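Local coordinates for sorbitol-6-phosphate dehydrogenase (Erwinia amylovora CFBP1430, PDB 5O3Z), which catalyses the NAD-dependent oxidation of sorbitol 6-phosphate to fructose 6-phosphate, as a member of the short-chain dehydrogenase/reductase family, at residues Gly14-Gly19 and Glu40-Arg45; Gly84-Leu89 and Arg125-Leu130; Val118-Cys123 and Gly138-Ile143; Ser147-Ser152 and Ser253-Gly258; His184-Gly189 and Leu235-Phe240. All coordinates share one frame; numbering follows the deposited sequence.

Contact 1: residues Gly14-Gly19 and Glu40-Arg45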
# COMPACT_ATOMS: atom_id res chain seq x y z
N GLY A 14 -1.38 -29.03 -9.92
CA GLY A 14 -1.34 -29.18 -11.36
C GLY A 14 -2.35 -30.06 -12.06
O GLY A 14 -2.44 -30.03 -13.29
N GLY A 15 -3.19 -30.77 -11.32
CA GLY A 15 -3.96 -31.82 -11.92
C GLY A 15 -5.30 -31.46 -12.49
O GLY A 15 -5.95 -32.29 -13.10
N GLN A 16 -5.71 -30.23 -12.32
CA GLN A 16 -6.98 -29.83 -12.90
C GLN A 16 -7.02 -28.31 -13.04
O GLN A 16 -6.14 -27.63 -12.52
CB GLN A 16 -8.12 -30.28 -11.98
CG GLN A 16 -7.85 -29.91 -10.52
CD GLN A 16 -9.07 -30.01 -9.62
OE1 GLN A 16 -9.50 -31.10 -9.27
NE2 GLN A 16 -9.62 -28.87 -9.22
N THR A 17 -8.06 -27.84 -13.74
CA THR A 17 -8.45 -26.43 -13.85
C THR A 17 -7.23 -25.56 -14.12
O THR A 17 -6.47 -25.87 -15.05
CB THR A 17 -9.29 -26.05 -12.61
OG1 THR A 17 -8.63 -26.51 -11.43
CG2 THR A 17 -10.65 -26.75 -12.69
N LEU A 18 -7.00 -24.50 -13.33
CA LEU A 18 -5.91 -23.57 -13.58
C LEU A 18 -4.52 -24.18 -13.50
O LEU A 18 -3.68 -23.90 -14.36
CB LEU A 18 -5.98 -22.34 -12.60
CG LEU A 18 -4.75 -21.42 -12.65
CD1 LEU A 18 -4.60 -20.69 -14.01
CD2 LEU A 18 -4.72 -20.37 -11.51
N GLY A 19 -4.27 -24.96 -12.45
CA GLY A 19 -3.05 -25.70 -12.36
C GLY A 19 -2.73 -26.52 -13.61
O GLY A 19 -1.57 -26.54 -14.06
N GLU A 40 -3.56 -38.31 -7.81
CA GLU A 40 -2.41 -38.82 -8.53
C GLU A 40 -2.76 -39.26 -9.95
O GLU A 40 -1.94 -39.09 -10.86
CB GLU A 40 -1.79 -39.99 -7.80
CG GLU A 40 -0.34 -40.24 -8.22
CD GLU A 40 0.22 -41.54 -7.63
OE1 GLU A 40 -0.33 -42.07 -6.65
OE2 GLU A 40 1.25 -42.04 -8.14
N SER A 41 -3.99 -39.72 -10.17
CA SER A 41 -4.36 -40.19 -11.50
C SER A 41 -4.51 -38.96 -12.44
O SER A 41 -4.08 -39.04 -13.58
CB SER A 41 -5.59 -41.07 -11.52
OG SER A 41 -6.75 -40.31 -11.50
N ASN A 42 -5.12 -37.88 -11.94
CA ASN A 42 -5.15 -36.60 -12.63
C ASN A 42 -3.77 -36.13 -12.94
O ASN A 42 -3.50 -35.76 -14.08
CB ASN A 42 -5.87 -35.55 -11.80
CG ASN A 42 -7.34 -35.73 -11.84
OD1 ASN A 42 -7.84 -36.66 -12.48
ND2 ASN A 42 -8.06 -34.89 -11.14
N ALA A 43 -2.87 -36.13 -11.96
CA ALA A 43 -1.51 -35.75 -12.24
C ALA A 43 -0.88 -36.58 -13.39
O ALA A 43 -0.29 -36.01 -14.33
CB ALA A 43 -0.62 -35.79 -11.00
N ASN A 44 -0.98 -37.91 -13.28
CA ASN A 44 -0.39 -38.83 -14.30
C ASN A 44 -0.93 -38.71 -15.70
O ASN A 44 -0.13 -38.77 -16.65
CB ASN A 44 -0.51 -40.28 -13.84
CG ASN A 44 0.41 -40.58 -12.68
OD1 ASN A 44 1.61 -40.34 -12.74
ND2 ASN A 44 -0.15 -41.11 -11.61
N ARG A 45 -2.25 -38.59 -15.83
CA ARG A 45 -2.89 -38.44 -17.14
C ARG A 45 -2.61 -37.11 -17.87
O ARG A 45 -2.54 -37.06 -19.12
CB ARG A 45 -4.39 -38.52 -16.93
CG ARG A 45 -5.22 -38.51 -18.19
CD ARG A 45 -6.63 -38.03 -17.90
NE ARG A 45 -6.91 -38.22 -16.47
CZ ARG A 45 -7.50 -39.27 -15.91
NH1 ARG A 45 -7.93 -40.27 -16.66
NH2 ARG A 45 -7.64 -39.33 -14.59
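The backbone of the loop at G15 runs against the first turns of helix 40-54, with the CA atoms of G15 and A43 4.6 Å apart. G15 has no side chain, which lets the main chain come this close. Its carbonyl oxygen then faces the side chain of N42. G15 O lies 3.5 Å from N42 CB. The amide passes at a greater distance, with N42 ND2 3.9 Å from G15 O, so this is van der Waals contact. N42 directs its CG anti to its own carbonyl carbon (chi1 -76°), and this lays the amide alongside the loop. The far end of N42 reaches toward Q16: Q16 OE1 and N42 ND2 are 4.5 Å apart, a loose approach. Each partner also has a weak bond within its own segment. R45 NH2 donates to N42 OD1 over 3.4 Å. Q16 NE2 donates to T17 OG1 over 3.4 Å. A43 lies beside the meeting point and packs on V35 and D37 of strand 32-37.

Two further bonds fix the backbones on either segment. G15 N donates to D37 OD2, and N42 N donates to N39 OD1. The loop is thus tied to the end of strand 32-37 as well as leaning on the helix that follows it. A glycine-rich turn between the first strand and first helix, close to an acidic residue ending the second strand, is the dinucleotide-binding corner of the Rossmann fold. By family analogy it probably receives the adenosine end of the NAD cofactor.

Contact 2: residues Gly84-Leu89 and Arg125-Leu130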
# COMPACT_ATOMS: atom_id res chain seq x y z
N GLY A 84 16.38 -34.52 -11.69
CA GLY A 84 17.70 -34.08 -11.20
C GLY A 84 17.89 -32.60 -10.86
O GLY A 84 18.98 -32.18 -10.52
N ARG A 85 16.83 -31.80 -10.96
CA ARG A 85 16.89 -30.38 -10.58
C ARG A 85 15.48 -29.80 -10.47
O ARG A 85 14.48 -30.46 -10.80
CB ARG A 85 17.66 -29.61 -11.65
CG ARG A 85 16.99 -29.80 -13.02
CD ARG A 85 17.72 -29.12 -14.10
NE ARG A 85 17.98 -27.74 -13.72
CZ ARG A 85 18.85 -26.95 -14.31
NH1 ARG A 85 19.53 -27.37 -15.36
NH2 ARG A 85 19.02 -25.72 -13.85
N ALA A 86 15.41 -28.56 -9.98
CA ALA A 86 14.14 -27.81 -9.93
C ALA A 86 14.45 -26.31 -10.04
O ALA A 86 15.39 -25.81 -9.41
CB ALA A 86 13.40 -28.10 -8.66
N ASP A 87 13.74 -25.66 -10.94
CA ASP A 87 14.03 -24.25 -11.36
C ASP A 87 12.91 -23.24 -10.98
O ASP A 87 13.20 -22.09 -10.67
CB ASP A 87 14.29 -24.21 -12.86
CG ASP A 87 15.54 -24.99 -13.26
OD1 ASP A 87 16.66 -24.40 -13.21
OD2 ASP A 87 15.40 -26.19 -13.54
N LEU A 88 11.67 -23.72 -11.05
CA LEU A 88 10.45 -22.96 -10.83
C LEU A 88 9.51 -23.77 -9.94
O LEU A 88 9.12 -24.90 -10.36
CB LEU A 88 9.75 -22.66 -12.15
CG LEU A 88 8.34 -22.06 -12.09
CD1 LEU A 88 8.42 -20.72 -11.40
CD2 LEU A 88 7.74 -21.88 -13.48
N LEU A 89 9.09 -23.23 -8.80
CA LEU A 89 7.92 -23.77 -8.07
C LEU A 89 6.69 -22.92 -8.33
O LEU A 89 6.76 -21.69 -8.09
CB LEU A 89 8.20 -23.84 -6.55
CG LEU A 89 7.03 -24.20 -5.58
CD1 LEU A 89 6.64 -25.69 -5.81
CD2 LEU A 89 7.42 -23.98 -4.12
N ARG A 125 10.01 -24.24 1.22
CA ARG A 125 11.12 -24.77 2.01
C ARG A 125 11.88 -25.84 1.26
O ARG A 125 13.11 -25.76 1.14
CB ARG A 125 10.66 -25.36 3.36
CG ARG A 125 11.87 -25.64 4.28
CD ARG A 125 11.46 -26.05 5.67
NE ARG A 125 10.85 -27.38 5.67
CZ ARG A 125 10.18 -27.90 6.70
NH1 ARG A 125 9.97 -27.19 7.82
NH2 ARG A 125 9.69 -29.12 6.58
N GLU A 126 11.17 -26.87 0.84
CA GLU A 126 11.82 -28.08 0.28
C GLU A 126 12.39 -27.89 -1.10
O GLU A 126 13.48 -28.44 -1.40
CB GLU A 126 10.87 -29.28 0.28
CG GLU A 126 10.35 -29.65 1.67
CD GLU A 126 11.48 -29.99 2.64
OE1 GLU A 126 12.31 -30.83 2.27
OE2 GLU A 126 11.58 -29.42 3.76
N PHE A 127 11.73 -27.08 -1.92
CA PHE A 127 12.29 -26.79 -3.23
C PHE A 127 13.29 -25.74 -3.27
O PHE A 127 14.21 -25.86 -4.05
CB PHE A 127 11.20 -26.57 -4.19
CG PHE A 127 10.43 -27.80 -4.46
CD1 PHE A 127 10.96 -28.80 -5.31
CD2 PHE A 127 9.23 -28.03 -3.84
CE1 PHE A 127 10.20 -29.96 -5.56
CE2 PHE A 127 8.48 -29.18 -4.07
CZ PHE A 127 8.98 -30.14 -4.93
N SER A 128 13.22 -24.71 -2.42
CA SER A 128 14.39 -23.84 -2.23
C SER A 128 15.68 -24.56 -1.87
O SER A 128 16.76 -24.15 -2.33
CB SER A 128 14.17 -22.73 -1.20
OG SER A 128 13.88 -23.16 0.12
N LYS A 129 15.63 -25.60 -1.02
CA LYS A 129 16.84 -26.35 -0.67
C LYS A 129 17.47 -26.97 -1.92
O LYS A 129 18.69 -26.94 -2.09
CB LYS A 129 16.52 -27.51 0.29
CG LYS A 129 16.17 -27.10 1.70
CD LYS A 129 15.28 -28.19 2.31
CE LYS A 129 15.51 -28.40 3.78
NZ LYS A 129 16.70 -29.26 3.97
N LEU A 130 16.64 -27.53 -2.79
CA LEU A 130 17.13 -28.12 -4.06
C LEU A 130 17.77 -27.05 -4.93
O LEU A 130 18.77 -27.32 -5.66
CB LEU A 130 16.02 -28.85 -4.84
CG LEU A 130 15.47 -30.18 -4.23
CD1 LEU A 130 14.35 -30.77 -5.10
CD2 LEU A 130 16.56 -31.22 -4.03
O HOH W 1 17.49 -28.33 -8.33
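F127 presses its ring between A86 and L89, where helix 106-133 packs on the Rossmann sheet beside strand 88-91. The strand and the helix are the first two parts of a beta-alpha-beta unit.

The apolar contacts come first. F127 CD1 meets A86 CB at 4.2 Å, and F127 CD2 meets L89 CD1 at 4.0 Å. The two ortho carbons of one ring therefore serve two residues of segment 84-89. The side chains of L89 and F127 cross at about a right angle. F127 turns CG anti to its carbonyl carbon (chi1 -68°), and the ring drops from the helix toward the sheet. L130, one turn further on, points the same way but stays looser. V10 of strand 8-12 and L75 of helix 69-83 also touch F127, so the ring is buried among three elements.

Polar links between the segments run through one water. It accepts from A86 N at 2.7 Å and makes a weak bond to L130 O at 3.1 Å. The water gives a weak link at most between the two backbones.

Ion pairs lie within each segment, away from the apolar centre. R85 NH2 and D87 OD1 form a salt bridge at 2.8 Å whose hydrogen bond is weak. D87 OD2 also accepts from V8 N, which ties the aspartate to the neighbouring strand. On the helix, R125 is shared between E69 and the carbonyl of F104 of the second subunit. It also pairs with E126: R125 NE donates to E126 OE2 at 2.9 Å, and the oxygen lies close to the guanidinium plane.

Contact 3: residues Val118-Cys123 and Gly138-Ile143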
# COMPACT_ATOMS: atom_id res chain seq x y z
N VAL A 118 0.21 -23.03 4.90
CA VAL A 118 1.23 -23.96 5.35
C VAL A 118 1.79 -24.80 4.15
O VAL A 118 2.98 -25.09 4.07
CB VAL A 118 0.66 -24.88 6.45
CG1 VAL A 118 1.56 -26.08 6.69
CG2 VAL A 118 0.42 -24.09 7.72
N GLY A 119 0.93 -25.15 3.22
CA GLY A 119 1.37 -25.84 2.01
C GLY A 119 2.37 -25.02 1.25
O GLY A 119 3.34 -25.55 0.73
N TYR A 120 2.15 -23.70 1.24
CA TYR A 120 3.03 -22.82 0.51
C TYR A 120 4.36 -22.76 1.18
O TYR A 120 5.39 -22.78 0.52
CB TYR A 120 2.37 -21.46 0.25
CG TYR A 120 3.26 -20.37 -0.41
CD1 TYR A 120 4.20 -20.68 -1.38
CD2 TYR A 120 3.04 -19.03 -0.15
CE1 TYR A 120 4.99 -19.69 -1.98
CE2 TYR A 120 3.82 -18.02 -0.73
CZ TYR A 120 4.77 -18.36 -1.67
OH TYR A 120 5.52 -17.41 -2.28
N PHE A 121 4.37 -22.72 2.52
CA PHE A 121 5.60 -22.73 3.32
C PHE A 121 6.32 -24.10 3.09
O PHE A 121 7.47 -24.13 2.76
CB PHE A 121 5.21 -22.46 4.80
CG PHE A 121 6.21 -22.89 5.79
CD1 PHE A 121 7.27 -22.12 6.10
CD2 PHE A 121 6.10 -24.16 6.39
CE1 PHE A 121 8.22 -22.55 7.02
CE2 PHE A 121 7.00 -24.60 7.31
CZ PHE A 121 8.08 -23.79 7.64
N LEU A 122 5.61 -25.22 3.20
CA LEU A 122 6.33 -26.48 3.02
C LEU A 122 7.01 -26.65 1.66
O LEU A 122 8.24 -26.95 1.59
CB LEU A 122 5.48 -27.64 3.35
CG LEU A 122 5.18 -27.67 4.84
CD1 LEU A 122 3.97 -28.57 4.98
CD2 LEU A 122 6.42 -28.13 5.58
N CYS A 123 6.24 -26.42 0.62
CA CYS A 123 6.74 -26.42 -0.77
C CYS A 123 7.86 -25.47 -1.04
O CYS A 123 8.84 -25.85 -1.67
CB CYS A 123 5.59 -26.30 -1.78
SG CYS A 123 4.50 -27.75 -1.61
N GLY A 138 16.62 -19.62 -9.00
CA GLY A 138 15.27 -20.16 -9.22
C GLY A 138 14.17 -19.14 -9.04
O GLY A 138 14.43 -18.00 -8.80
N ARG A 139 12.94 -19.58 -9.27
CA ARG A 139 11.73 -18.82 -9.14
C ARG A 139 10.70 -19.58 -8.27
O ARG A 139 10.57 -20.81 -8.36
CB ARG A 139 11.18 -18.68 -10.49
CG ARG A 139 12.14 -18.01 -11.45
CD ARG A 139 12.25 -16.55 -11.12
NE ARG A 139 12.99 -15.76 -12.06
CZ ARG A 139 14.26 -15.40 -11.94
NH1 ARG A 139 15.04 -15.85 -10.97
NH2 ARG A 139 14.79 -14.58 -12.88
N ILE A 140 9.97 -18.84 -7.45
CA ILE A 140 8.86 -19.39 -6.71
C ILE A 140 7.72 -18.44 -7.00
O ILE A 140 7.85 -17.22 -6.76
CB ILE A 140 9.13 -19.46 -5.20
CG1 ILE A 140 10.28 -20.42 -4.88
CG2 ILE A 140 7.86 -19.83 -4.46
CD1 ILE A 140 10.78 -20.37 -3.45
N ILE A 141 6.63 -18.96 -7.51
CA ILE A 141 5.48 -18.13 -7.80
C ILE A 141 4.29 -18.72 -7.14
O ILE A 141 3.91 -19.85 -7.46
CB ILE A 141 5.27 -17.99 -9.31
CG1 ILE A 141 6.39 -17.09 -9.87
CG2 ILE A 141 3.93 -17.35 -9.61
CD1 ILE A 141 6.57 -17.18 -11.37
N GLN A 142 3.62 -17.93 -6.28
CA GLN A 142 2.35 -18.34 -5.70
C GLN A 142 1.11 -17.80 -6.40
O GLN A 142 0.99 -16.61 -6.66
CB GLN A 142 2.27 -17.82 -4.25
CG GLN A 142 1.16 -18.45 -3.41
CD GLN A 142 0.57 -17.51 -2.30
OE1 GLN A 142 0.83 -16.29 -2.26
NE2 GLN A 142 -0.31 -18.09 -1.46
N ILE A 143 0.13 -18.63 -6.61
CA ILE A 143 -1.20 -18.16 -7.08
C ILE A 143 -1.97 -17.62 -5.87
O ILE A 143 -2.18 -18.33 -4.92
CB ILE A 143 -1.98 -19.28 -7.74
CG1 ILE A 143 -1.15 -19.93 -8.89
CG2 ILE A 143 -3.29 -18.77 -8.25
CD1 ILE A 143 -0.42 -18.92 -9.82
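The ring of Y120 and the amide of Q142 lie stacked, with their planes only 12° apart. The Q142 side chain spans one face of the ring. CB sits by the hydroxyl end, 3.6 Å from Y120 CZ. CG lies over the middle, 3.8 Å from the centroid and 12° off the ring normal, which makes a CH-pi contact. CD passes beyond the CD2-CE2 bond, 3.6 Å from Y120 CD2. At the amide end, OE1 is nearest CE2 and NE2 is nearest CD2. This reach depends on an extended chain: Q142 has CG anti to its backbone N (chi1 -166°) and continues straight beyond it.

I140 takes a different position. Its CG2 methyl meets the ring at the edge, in the ring plane, 3.8 Å from Y120 CE1. Face and edge are thus contacted by two residues on the same side of one strand. The aryl group points from helix 106-133 down to strand 139-145, the helix and second strand of a beta-alpha-beta crossover in the Rossmann fold. I141, between them, turns away and packs on L186.

The polar ends are satisfied further off. Y120 OH bonds to T169 OG1 of helix 156-176. Q142 OE1 bonds to S185 OG and N144 ND2, and these two partners should help fix the rotation of the amide, which runs nearly parallel to the ring just beyond its CD2-CE2 side. L168 and L172 also pack on Y120. F121, the next residue on the helix, stacks its ring on F109 of the second subunit.

Contact 4: residues Ser147-Ser152 and Ser253-Gly258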
# COMPACT_ATOMS: atom_id res chain seq x y z
N SER A 147 -8.23 -11.01 -2.98
CA SER A 147 -8.55 -11.17 -1.60
C SER A 147 -7.32 -11.20 -0.70
O SER A 147 -7.50 -11.12 0.49
CB SER A 147 -9.45 -12.40 -1.38
OG SER A 147 -10.66 -12.28 -2.10
N GLY A 148 -6.11 -11.30 -1.24
CA GLY A 148 -4.87 -11.05 -0.51
C GLY A 148 -4.38 -9.61 -0.53
O GLY A 148 -3.33 -9.31 -0.00
N LYS A 149 -5.11 -8.74 -1.21
CA LYS A 149 -4.84 -7.28 -1.24
C LYS A 149 -5.85 -6.46 -0.46
O LYS A 149 -5.49 -5.49 0.17
CB LYS A 149 -4.89 -6.78 -2.72
CG LYS A 149 -3.80 -7.35 -3.59
CD LYS A 149 -2.41 -6.90 -3.22
CE LYS A 149 -2.23 -5.40 -3.33
NZ LYS A 149 -0.78 -5.14 -3.23
N VAL A 150 -7.11 -6.84 -0.60
CA VAL A 150 -8.28 -6.30 0.08
C VAL A 150 -9.09 -7.42 0.73
O VAL A 150 -9.45 -8.42 0.11
CB VAL A 150 -9.19 -5.52 -0.89
CG1 VAL A 150 -8.39 -4.46 -1.49
CG2 VAL A 150 -9.68 -6.31 -2.04
N GLY A 151 -9.40 -7.22 2.01
CA GLY A 151 -10.13 -8.17 2.81
C GLY A 151 -11.52 -8.37 2.20
O GLY A 151 -12.01 -7.51 1.47
N SER A 152 -12.08 -9.55 2.41
CA SER A 152 -13.31 -9.98 1.72
C SER A 152 -14.36 -10.19 2.77
O SER A 152 -14.11 -10.80 3.81
CB SER A 152 -13.05 -11.25 0.90
OG SER A 152 -14.27 -11.68 0.30
N SER A 253 3.76 -8.52 -5.03
CA SER A 253 2.37 -8.88 -5.20
C SER A 253 1.99 -8.29 -6.51
O SER A 253 1.86 -7.07 -6.60
CB SER A 253 1.52 -8.32 -4.07
OG SER A 253 1.98 -8.74 -2.79
N ILE A 254 1.87 -9.12 -7.56
CA ILE A 254 1.65 -8.64 -8.91
C ILE A 254 0.17 -8.72 -9.23
O ILE A 254 -0.42 -9.78 -9.24
CB ILE A 254 2.44 -9.52 -9.90
CG1 ILE A 254 3.92 -9.46 -9.68
CG2 ILE A 254 2.11 -9.15 -11.30
CD1 ILE A 254 4.59 -8.06 -9.54
N ASN A 255 -0.50 -7.59 -9.42
CA ASN A 255 -1.90 -7.62 -9.68
C ASN A 255 -2.19 -8.09 -11.08
O ASN A 255 -1.51 -7.66 -12.04
CB ASN A 255 -2.50 -6.23 -9.46
CG ASN A 255 -2.40 -5.77 -8.04
OD1 ASN A 255 -1.96 -4.65 -7.73
ND2 ASN A 255 -2.74 -6.62 -7.17
N VAL A 256 -3.24 -8.88 -11.23
CA VAL A 256 -3.70 -9.35 -12.52
C VAL A 256 -5.17 -9.26 -12.42
O VAL A 256 -5.91 -10.28 -12.24
CB VAL A 256 -3.23 -10.81 -12.77
CG1 VAL A 256 -3.60 -11.25 -14.16
CG2 VAL A 256 -1.71 -10.91 -12.60
N THR A 257 -5.65 -8.01 -12.48
CA THR A 257 -7.00 -7.72 -12.03
C THR A 257 -7.83 -6.87 -12.98
O THR A 257 -8.95 -6.50 -12.65
CB THR A 257 -7.08 -7.03 -10.61
OG1 THR A 257 -6.70 -5.61 -10.66
CG2 THR A 257 -6.35 -7.80 -9.48
N GLY A 258 -7.31 -6.59 -14.17
CA GLY A 258 -8.01 -5.66 -15.11
C GLY A 258 -8.22 -4.29 -14.55
O GLY A 258 -9.19 -3.60 -14.90
O HOH W 2 0.31 -6.95 -1.23
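The flat group here is the carboxamide of N255, and the side chain of K149 meets it at an edge, not over a face. The lysine methylenes run past the ND2 edge, near the amide plane, all on one side: CG at 3.8 Å, CD at 4.0 Å and CE at 4.1 Å from N255 ND2. The two side chains cross at about a right angle. M187 packs against the same asparagine. ND2 is buried here with no hydrogen-bond partner in the model, whereas OD1 accepts from Q252 NE2 of the third subunit.

K149 is bent at chi2 and chi3, both near -60°, so its chain curls past the amide before the ammonium group emerges. K149 NZ lies 4.0 Å from S253 CB. A water bridges the two residues, 2.9 Å from K149 NZ and 2.9 Å from S253 OG. The ammonium also forms a salt bridge with the C-terminal carboxylate of F263, which probably offsets much of its charge.

The loop of 147-152 follows strand 139-145 and leads to helix 156-176. It leans over strand 253-256, one edge strand of the sheet within this chain. That strand is paired with strand 182-188, and I254 packs on helix 231-242.

Contact 5: residues His184-Gly189 and Leu235-Phe240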
# COMPACT_ATOMS: atom_id res chain seq x y z
N HIS A 184 7.39 -14.33 -5.89
CA HIS A 184 6.22 -13.47 -6.16
C HIS A 184 4.94 -14.11 -5.86
O HIS A 184 4.82 -15.35 -5.92
CB HIS A 184 6.17 -13.08 -7.62
CG HIS A 184 7.40 -12.38 -8.10
ND1 HIS A 184 7.70 -11.08 -7.68
CD2 HIS A 184 8.42 -12.79 -8.90
CE1 HIS A 184 8.89 -10.75 -8.18
NE2 HIS A 184 9.34 -11.76 -8.94
N SER A 185 3.93 -13.29 -5.55
CA SER A 185 2.58 -13.72 -5.42
C SER A 185 1.78 -13.03 -6.51
O SER A 185 1.93 -11.78 -6.75
CB SER A 185 2.05 -13.39 -4.02
OG SER A 185 2.55 -14.30 -3.03
N LEU A 186 0.94 -13.79 -7.20
CA LEU A 186 0.13 -13.25 -8.27
C LEU A 186 -1.25 -13.03 -7.79
O LEU A 186 -1.91 -13.98 -7.40
CB LEU A 186 0.08 -14.20 -9.50
CG LEU A 186 1.36 -14.58 -10.21
CD1 LEU A 186 1.06 -15.23 -11.59
CD2 LEU A 186 2.30 -13.36 -10.35
N MET A 187 -1.71 -11.77 -7.78
CA MET A 187 -2.96 -11.48 -7.20
C MET A 187 -4.04 -11.50 -8.24
O MET A 187 -4.37 -10.51 -8.88
CB MET A 187 -2.88 -10.15 -6.38
CG MET A 187 -1.51 -9.90 -5.76
SD MET A 187 -1.02 -11.14 -4.53
CE MET A 187 -2.18 -10.80 -3.18
N LEU A 188 -4.68 -12.64 -8.43
CA LEU A 188 -5.66 -12.77 -9.51
C LEU A 188 -6.96 -12.14 -9.23
O LEU A 188 -7.45 -12.15 -8.09
CB LEU A 188 -5.94 -14.26 -9.80
CG LEU A 188 -4.66 -15.07 -10.10
CD1 LEU A 188 -5.06 -16.45 -10.53
CD2 LEU A 188 -3.66 -14.46 -11.06
N GLY A 189 -7.62 -11.60 -10.27
CA GLY A 189 -9.01 -11.25 -10.17
C GLY A 189 -9.83 -12.53 -10.29
O GLY A 189 -9.29 -13.62 -10.15
N LEU A 235 -0.97 -17.22 -17.02
CA LEU A 235 0.17 -17.79 -17.69
C LEU A 235 1.16 -16.76 -18.18
O LEU A 235 2.35 -16.86 -17.91
CB LEU A 235 -0.35 -18.72 -18.82
CG LEU A 235 0.69 -19.52 -19.62
CD1 LEU A 235 1.52 -20.43 -18.72
CD2 LEU A 235 -0.04 -20.35 -20.68
N ASN A 236 0.64 -15.68 -18.79
CA ASN A 236 1.46 -14.62 -19.39
C ASN A 236 2.37 -14.03 -18.38
O ASN A 236 3.61 -14.03 -18.53
CB ASN A 236 0.56 -13.57 -20.08
CG ASN A 236 0.04 -14.06 -21.44
OD1 ASN A 236 0.55 -15.05 -21.98
ND2 ASN A 236 -1.02 -13.40 -22.00
N VAL A 237 1.74 -13.58 -17.27
CA VAL A 237 2.44 -12.92 -16.18
C VAL A 237 3.39 -13.91 -15.46
O VAL A 237 4.55 -13.60 -15.14
CB VAL A 237 1.40 -12.36 -15.19
CG1 VAL A 237 2.06 -11.84 -13.93
CG2 VAL A 237 0.53 -11.26 -15.80
N LEU A 238 2.87 -15.09 -15.18
CA LEU A 238 3.71 -16.15 -14.62
C LEU A 238 5.02 -16.33 -15.41
O LEU A 238 6.15 -16.32 -14.86
CB LEU A 238 2.91 -17.43 -14.51
CG LEU A 238 3.57 -18.55 -13.68
CD1 LEU A 238 2.48 -19.45 -13.15
CD2 LEU A 238 4.55 -19.37 -14.50
N LEU A 239 4.87 -16.40 -16.73
CA LEU A 239 6.04 -16.67 -17.59
C LEU A 239 7.03 -15.55 -17.55
O LEU A 239 8.26 -15.79 -17.56
CB LEU A 239 5.61 -16.91 -19.03
CG LEU A 239 4.86 -18.22 -19.32
CD1 LEU A 239 4.40 -18.29 -20.78
CD2 LEU A 239 5.72 -19.41 -18.94
N PHE A 240 6.53 -14.31 -17.40
CA PHE A 240 7.43 -13.21 -17.43
C PHE A 240 8.19 -13.22 -16.15
O PHE A 240 9.45 -13.21 -16.18
CB PHE A 240 6.69 -11.86 -17.67
CG PHE A 240 7.60 -10.70 -17.49
CD1 PHE A 240 8.65 -10.49 -18.38
CD2 PHE A 240 7.54 -9.93 -16.34
CE1 PHE A 240 9.57 -9.47 -18.18
CE2 PHE A 240 8.44 -8.91 -16.14
CZ PHE A 240 9.46 -8.67 -17.06
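L186 carries this contact from the strand, and V237 and L238 receive it on the helix. Ahead of it, H184 points to the same side but stays clear of 235-240. Its imidazole is held elsewhere: ND1 bonds to Q252 N, and the ring meets Y241 edge-to-face. S185 bonds through OG to T169.

L186 comes next. Its CG lies anti to its carbonyl carbon (chi1 -59°), which sends the two methyls out to the helix. CD2 meets V237 CG1 at 3.9 Å, and the two side chains run antiparallel alongside each other. CD1 goes to the neighbouring residue, 4.1 Å from L238 CB and 4.0 Å from L238 N. There the leucine crosses L238 at about a right angle. One fork thus grips two consecutive helix positions. I141 and I254, on the strands to each side, also touch L186.

M187 then packs with K149 and S253. L188 brings its end back toward the helix without touching it and packs on I143. The strand finishes there, before G189.

The helix also meets the third subunit, where F240 stacks on F240 of that chain. Between the two segments the side-chain contacts are apolar: leucine methyls against a valine methyl and a leucine CB. This contact therefore depends on fit and burial and gives no directional bond.

Overall arrangement
Contacts 2, 3 and 5 are core. In contacts 2 and 5 apolar side chains pack helices onto the parallel sheet, whereas contact 3 stacks a tyrosine on a buried glutamine. Contacts 1 and 4 are only partly buried. Contact 1 rests on a backbone carbonyl beside an asparagine, and contact 4 on a lysine, an amide and a water. Contacts 2 and 3 share helix 106-133 and reach neighbouring strands, where L89 bonds to R139 and I141. Contact 5 adds the next strand, and contact 4 the edge strand beyond it. Contact 1 meets this core through L18, near the start of helix 17-28. Contacts 2, 3 and 4 touch the second subunit, contacts 4 and 5 the third.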